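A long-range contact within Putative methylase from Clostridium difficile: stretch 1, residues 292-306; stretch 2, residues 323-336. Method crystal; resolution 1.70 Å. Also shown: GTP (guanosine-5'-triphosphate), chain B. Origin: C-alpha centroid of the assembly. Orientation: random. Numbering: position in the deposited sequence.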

# COMPACT_ATOMS: atom_id res chain seq x y z
N ASP A 292 7.18 -5.57 -27.78
CA ASP A 292 8.56 -5.71 -27.31
C ASP A 292 9.09 -4.32 -26.92
O ASP A 292 9.25 -3.45 -27.77
CB ASP A 292 9.38 -6.32 -28.46
CG ASP A 292 10.85 -6.59 -28.11
OD1 ASP A 292 11.32 -6.23 -27.01
OD2 ASP A 292 11.54 -7.18 -28.97
N ALA A 293 9.33 -4.11 -25.62
CA ALA A 293 9.82 -2.83 -25.09
C ALA A 293 11.10 -2.32 -25.77
O ALA A 293 11.31 -1.11 -25.86
CB ALA A 293 10.05 -2.94 -23.59
N THR A 294 11.95 -3.25 -26.20
CA THR A 294 13.22 -2.88 -26.85
C THR A 294 13.01 -2.27 -28.23
O THR A 294 13.94 -1.71 -28.81
CB THR A 294 14.22 -4.07 -26.95
OG1 THR A 294 13.72 -5.05 -27.85
CG2 THR A 294 14.45 -4.70 -25.57
N GLN A 295 11.80 -2.38 -28.75
CA GLN A 295 11.46 -1.79 -30.03
C GLN A 295 10.51 -0.63 -29.85
O GLN A 295 9.95 -0.13 -30.83
CB GLN A 295 10.82 -2.83 -30.95
CG GLN A 295 11.62 -4.11 -31.04
CD GLN A 295 12.98 -3.86 -31.62
OE1 GLN A 295 13.10 -3.37 -32.74
NE2 GLN A 295 14.02 -4.20 -30.86
N PHE A 296 10.28 -0.22 -28.61
CA PHE A 296 9.31 0.85 -28.39
C PHE A 296 9.77 2.14 -29.07
O PHE A 296 10.92 2.55 -28.96
CB PHE A 296 9.00 1.08 -26.89
CG PHE A 296 8.02 2.20 -26.67
CD1 PHE A 296 6.68 2.03 -26.96
CD2 PHE A 296 8.46 3.45 -26.23
CE1 PHE A 296 5.77 3.06 -26.78
CE2 PHE A 296 7.56 4.49 -26.05
CZ PHE A 296 6.21 4.29 -26.33
N LYS A 297 8.85 2.77 -29.80
CA LYS A 297 9.12 4.04 -30.45
C LYS A 297 7.86 4.90 -30.39
O LYS A 297 6.74 4.39 -30.35
CB LYS A 297 9.52 3.82 -31.92
CG LYS A 297 10.77 2.98 -32.11
CD LYS A 297 10.98 2.59 -33.57
CE LYS A 297 12.32 1.89 -33.78
NZ LYS A 297 12.45 0.65 -32.98
N SER A 298 8.05 6.21 -30.40
CA SER A 298 6.90 7.11 -30.40
C SER A 298 7.25 8.40 -31.12
O SER A 298 8.41 8.83 -31.12
CB SER A 298 6.45 7.41 -28.98
OG SER A 298 5.38 8.34 -29.00
N GLU A 299 6.24 9.01 -31.73
CA GLU A 299 6.40 10.31 -32.36
C GLU A 299 5.94 11.42 -31.43
O GLU A 299 6.24 12.60 -31.67
CB GLU A 299 5.65 10.37 -33.70
CG GLU A 299 6.45 9.79 -34.86
CD GLU A 299 7.79 10.47 -35.04
OE1 GLU A 299 8.73 9.81 -35.54
OE2 GLU A 299 7.92 11.66 -34.67
N ASP A 300 5.23 11.04 -30.37
CA ASP A 300 4.84 11.98 -29.33
C ASP A 300 6.07 12.39 -28.54
O ASP A 300 7.02 11.61 -28.41
CB ASP A 300 3.81 11.35 -28.39
CG ASP A 300 2.48 11.05 -29.07
OD1 ASP A 300 2.21 11.63 -30.14
OD2 ASP A 300 1.70 10.23 -28.53
N GLU A 301 6.08 13.60 -28.01
CA GLU A 301 7.15 13.99 -27.09
C GLU A 301 6.60 14.24 -25.69
O GLU A 301 5.39 14.33 -25.50
CB GLU A 301 7.95 15.19 -27.61
CG GLU A 301 7.12 16.38 -28.07
CD GLU A 301 7.99 17.50 -28.64
OE1 GLU A 301 9.22 17.50 -28.40
OE2 GLU A 301 7.44 18.39 -29.32
N PHE A 302 7.49 14.33 -24.72
CA PHE A 302 7.10 14.61 -23.34
C PHE A 302 6.19 13.52 -22.76
O PHE A 302 5.32 13.80 -21.95
CB PHE A 302 6.42 15.98 -23.23
CG PHE A 302 7.23 17.09 -23.85
CD1 PHE A 302 8.47 17.42 -23.34
CD2 PHE A 302 6.74 17.80 -24.93
CE1 PHE A 302 9.22 18.44 -23.91
CE2 PHE A 302 7.49 18.82 -25.50
CZ PHE A 302 8.73 19.14 -24.99
N GLY A 303 6.41 12.28 -23.18
CA GLY A 303 5.70 11.17 -22.57
C GLY A 303 6.39 10.64 -21.32
O GLY A 303 7.48 11.08 -20.95
N PHE A 304 5.73 9.69 -20.66
CA PHE A 304 6.27 9.07 -19.46
C PHE A 304 6.33 7.57 -19.64
O PHE A 304 5.43 6.98 -20.22
CB PHE A 304 5.37 9.37 -18.26
CG PHE A 304 5.40 10.79 -17.81
CD1 PHE A 304 6.26 11.18 -16.80
CD2 PHE A 304 4.56 11.73 -18.38
CE1 PHE A 304 6.29 12.49 -16.39
CE2 PHE A 304 4.59 13.04 -17.97
CZ PHE A 304 5.46 13.42 -16.97
N ILE A 305 7.39 6.95 -19.12
CA ILE A 305 7.45 5.49 -18.98
C ILE A 305 7.64 5.17 -17.50
O ILE A 305 8.51 5.76 -16.84
CB ILE A 305 8.61 4.88 -19.78
CG1 ILE A 305 8.25 4.86 -21.27
CG2 ILE A 305 8.90 3.46 -19.29
CD1 ILE A 305 9.48 4.81 -22.22
N ILE A 306 6.80 4.29 -16.96
CA ILE A 306 6.98 3.80 -15.59
C ILE A 306 6.87 2.31 -15.70
O ILE A 306 5.87 1.79 -16.22
CB ILE A 306 5.90 4.33 -14.63
CG1 ILE A 306 5.90 5.86 -14.61
CG2 ILE A 306 6.14 3.81 -13.21
CD1 ILE A 306 4.73 6.45 -13.82
PG GTP B . 3.11 -6.22 -12.75
O1G GTP B . 2.82 -5.00 -13.61
O2G GTP B . 2.76 -5.88 -11.32
O3G GTP B . 2.26 -7.39 -13.16
O3B GTP B . 4.68 -6.57 -12.89
PB GTP B . 5.15 -7.88 -13.71
O1B GTP B . 5.42 -8.98 -12.71
O2B GTP B . 4.08 -8.33 -14.67
O3A GTP B . 6.52 -7.57 -14.51
PA GTP B . 7.67 -8.70 -14.41
O1A GTP B . 7.02 -10.05 -14.65
O2A GTP B . 8.33 -8.68 -13.06
O5' GTP B . 8.72 -8.46 -15.60
C5' GTP B . 8.39 -7.47 -16.52
C4' GTP B . 7.59 -8.11 -17.64
O4' GTP B . 8.30 -7.82 -18.82
C3' GTP B . 7.45 -9.64 -17.62
O3' GTP B . 6.07 -9.93 -17.61
C2' GTP B . 8.06 -10.15 -18.92
O2' GTP B . 7.21 -11.02 -19.63
C1' GTP B . 8.16 -8.88 -19.73
N9 GTP B . 9.30 -8.78 -20.65
C8 GTP B . 10.55 -9.36 -20.62
N7 GTP B . 11.23 -8.92 -21.71
C5 GTP B . 10.42 -8.09 -22.42
C6 GTP B . 10.60 -7.37 -23.60
O6 GTP B . 11.67 -7.42 -24.23
N1 GTP B . 9.55 -6.60 -24.06
C2 GTP B . 8.35 -6.53 -23.37
N2 GTP B . 7.39 -5.76 -23.84
N3 GTP B . 8.16 -7.25 -22.19
C4 GTP B . 9.20 -8.00 -21.75
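Stretch 2 (323-336) QLYKELGYAFRKLK

Stretch 2 enters as an alpha helix already under way at Gln323, its backbone near -60/-45 with regular i to i+4 hydrogen bonds, and leaves it as an extended segment at Leu335 and Lys336. Stretch 1 opens with a short 3-10 segment, Ala293 to Gln295, continues as a largely extended loop and becomes a strand at Phe304. From Thr294 to Glu301 the two chains run in the same general direction: the CA of Thr294 lies 5.3 Å from the CA of Leu328, Ser298 comes nearest Leu335, and the CA of Glu301 is 4.8 Å from that of Lys336. There the backbones join directly, Phe302 N donating to Lys336 O at 3.2 Å, and stretch 1 reverses through Phe302 and Gly303 into the strand, which runs against the helix direction.

Three waters link the main chains. One donates to Thr294 O (2.7 Å) and Glu327 O (2.8 Å), a second to Phe296 O and Ala331 O, each joining two acceptors that could not bond each other; a third donates to Ser298 O and Asp300 O while accepting from Lys336 N at 2.7 Å.

Much of what the helix sets against the 3-10 segment is small or aliphatic, although the carboxylate of Glu327 also comes close, its OE1 3.5 Å from Thr294 CG2. Ala331 points toward stretch 1, and its short side chain lets the backbone come close, with Ala331 CB 3.8 Å from Thr294 O. Ala293 CB packs on Leu328 CD2 at 3.7 Å, while the methyl CG2 of Thr294 meets Leu324 CD1 at 3.6 Å. Thr294 OG1 is occupied within its own stretch, donating to Asp292 OD1 at 2.8 Å.

Deeper in, buried, beta-branched Ile305, which suits a strand, meets two partners: its CD1 lies over the face of the Phe332 ring, 3.7 Å from the ring centroid, and 3.6 Å from Leu335 CD1. The branched end of Leu335 also serves Phe296, whose CE2 is 4.0 Å from Leu335 CD2. At the exposed margin, the aliphatic part of Lys336 lies beside Glu301, Lys336 CG 3.2 Å from Glu301 OE1.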

# COMPACT_ATOMS: atom_id res chain seq x y z
N GLN A 323 21.49 -7.47 -21.06
CA GLN A 323 21.28 -7.03 -22.44
C GLN A 323 19.96 -6.26 -22.59
O GLN A 323 19.89 -5.28 -23.32
CB GLN A 323 21.33 -8.20 -23.41
CG GLN A 323 21.18 -7.79 -24.88
CD GLN A 323 22.36 -6.97 -25.41
OE1 GLN A 323 23.50 -7.12 -24.95
NE2 GLN A 323 22.09 -6.10 -26.38
N LEU A 324 18.93 -6.71 -21.89
CA LEU A 324 17.65 -6.03 -21.92
C LEU A 324 17.82 -4.58 -21.47
O LEU A 324 17.35 -3.65 -22.11
CB LEU A 324 16.64 -6.75 -21.03
CG LEU A 324 15.33 -5.99 -20.82
CD1 LEU A 324 14.59 -5.87 -22.14
CD2 LEU A 324 14.46 -6.71 -19.79
N TYR A 325 18.52 -4.40 -20.35
CA TYR A 325 18.75 -3.06 -19.82
C TYR A 325 19.45 -2.16 -20.85
O TYR A 325 19.07 -1.00 -21.03
CB TYR A 325 19.55 -3.13 -18.52
CG TYR A 325 18.81 -3.76 -17.34
CD1 TYR A 325 17.42 -3.88 -17.34
CD2 TYR A 325 19.50 -4.25 -16.24
CE1 TYR A 325 16.74 -4.45 -16.27
CE2 TYR A 325 18.83 -4.82 -15.17
CZ TYR A 325 17.46 -4.92 -15.18
OH TYR A 325 16.83 -5.50 -14.10
N LYS A 326 20.47 -2.69 -21.53
CA LYS A 326 21.17 -1.93 -22.56
C LYS A 326 20.22 -1.57 -23.70
O LYS A 326 20.16 -0.43 -24.16
CB LYS A 326 22.34 -2.76 -23.11
CG LYS A 326 23.16 -2.05 -24.16
CD LYS A 326 24.16 -3.02 -24.79
CE LYS A 326 25.03 -3.69 -23.73
NZ LYS A 326 25.95 -2.71 -23.09
N GLU A 327 19.46 -2.55 -24.14
CA GLU A 327 18.50 -2.33 -25.22
C GLU A 327 17.41 -1.33 -24.84
O GLU A 327 17.03 -0.49 -25.66
CB GLU A 327 17.95 -3.66 -25.72
CG GLU A 327 19.05 -4.48 -26.41
CD GLU A 327 18.62 -5.88 -26.80
OE1 GLU A 327 17.41 -6.17 -26.79
OE2 GLU A 327 19.50 -6.70 -27.14
N LEU A 328 16.92 -1.39 -23.60
CA LEU A 328 15.98 -0.38 -23.12
C LEU A 328 16.58 1.03 -23.13
O LEU A 328 15.92 1.99 -23.53
CB LEU A 328 15.50 -0.71 -21.70
CG LEU A 328 14.71 -2.01 -21.55
CD1 LEU A 328 14.44 -2.28 -20.07
CD2 LEU A 328 13.39 -1.98 -22.34
N GLY A 329 17.81 1.16 -22.65
CA GLY A 329 18.48 2.45 -22.64
C GLY A 329 18.54 3.03 -24.04
O GLY A 329 18.21 4.20 -24.25
N TYR A 330 18.95 2.21 -25.01
CA TYR A 330 19.03 2.66 -26.40
C TYR A 330 17.67 3.17 -26.89
O TYR A 330 17.58 4.27 -27.41
CB TYR A 330 19.56 1.54 -27.29
CG TYR A 330 19.62 1.85 -28.77
CD1 TYR A 330 20.59 2.70 -29.29
CD2 TYR A 330 18.72 1.27 -29.66
CE1 TYR A 330 20.65 2.98 -30.65
CE2 TYR A 330 18.77 1.53 -31.02
CZ TYR A 330 19.73 2.39 -31.51
OH TYR A 330 19.78 2.65 -32.86
N ALA A 331 16.62 2.37 -26.68
CA ALA A 331 15.28 2.73 -27.16
C ALA A 331 14.74 3.98 -26.46
O ALA A 331 14.18 4.87 -27.10
CB ALA A 331 14.29 1.57 -26.97
N PHE A 332 14.89 4.04 -25.15
CA PHE A 332 14.30 5.14 -24.40
C PHE A 332 14.99 6.48 -24.71
O PHE A 332 14.35 7.53 -24.72
CB PHE A 332 14.33 4.86 -22.89
CG PHE A 332 13.42 3.74 -22.44
CD1 PHE A 332 12.69 2.98 -23.34
CD2 PHE A 332 13.29 3.47 -21.08
CE1 PHE A 332 11.85 1.95 -22.89
CE2 PHE A 332 12.44 2.45 -20.63
CZ PHE A 332 11.73 1.69 -21.54
N ARG A 333 16.30 6.44 -24.95
CA ARG A 333 17.06 7.65 -25.23
C ARG A 333 16.75 8.23 -26.62
O ARG A 333 17.06 9.39 -26.89
CB ARG A 333 18.57 7.42 -25.04
CG ARG A 333 19.00 7.39 -23.55
CD ARG A 333 20.52 7.38 -23.36
NE ARG A 333 21.12 6.10 -23.73
CZ ARG A 333 21.10 5.02 -22.95
NH1 ARG A 333 20.51 5.05 -21.76
NH2 ARG A 333 21.66 3.89 -23.38
N LYS A 334 16.12 7.43 -27.47
CA LYS A 334 15.71 7.86 -28.80
C LYS A 334 14.36 8.57 -28.80
O LYS A 334 13.94 9.13 -29.81
CB LYS A 334 15.68 6.68 -29.78
CG LYS A 334 17.07 6.20 -30.20
CD LYS A 334 17.01 4.88 -30.97
CE LYS A 334 16.21 5.00 -32.25
NZ LYS A 334 16.07 3.69 -32.94
N LEU A 335 13.67 8.52 -27.66
CA LEU A 335 12.40 9.21 -27.51
C LEU A 335 12.64 10.71 -27.42
O LEU A 335 13.71 11.16 -27.01
CB LEU A 335 11.67 8.71 -26.25
CG LEU A 335 11.35 7.21 -26.31
CD1 LEU A 335 10.86 6.64 -24.96
CD2 LEU A 335 10.33 6.96 -27.41
N LYS A 336 11.65 11.49 -27.82
CA LYS A 336 11.81 12.94 -27.82
C LYS A 336 11.38 13.54 -26.50
O LYS A 336 10.19 13.73 -26.27
CB LYS A 336 11.01 13.57 -28.97
CG LYS A 336 11.18 15.08 -29.08
CD LYS A 336 12.65 15.46 -29.12
CE LYS A 336 12.84 16.96 -29.28
NZ LYS A 336 14.27 17.34 -29.18
O HOH W 1 16.57 -1.09 -28.31
O HOH W 2 12.79 4.48 -29.50
O HOH W 3 9.51 10.71 -29.23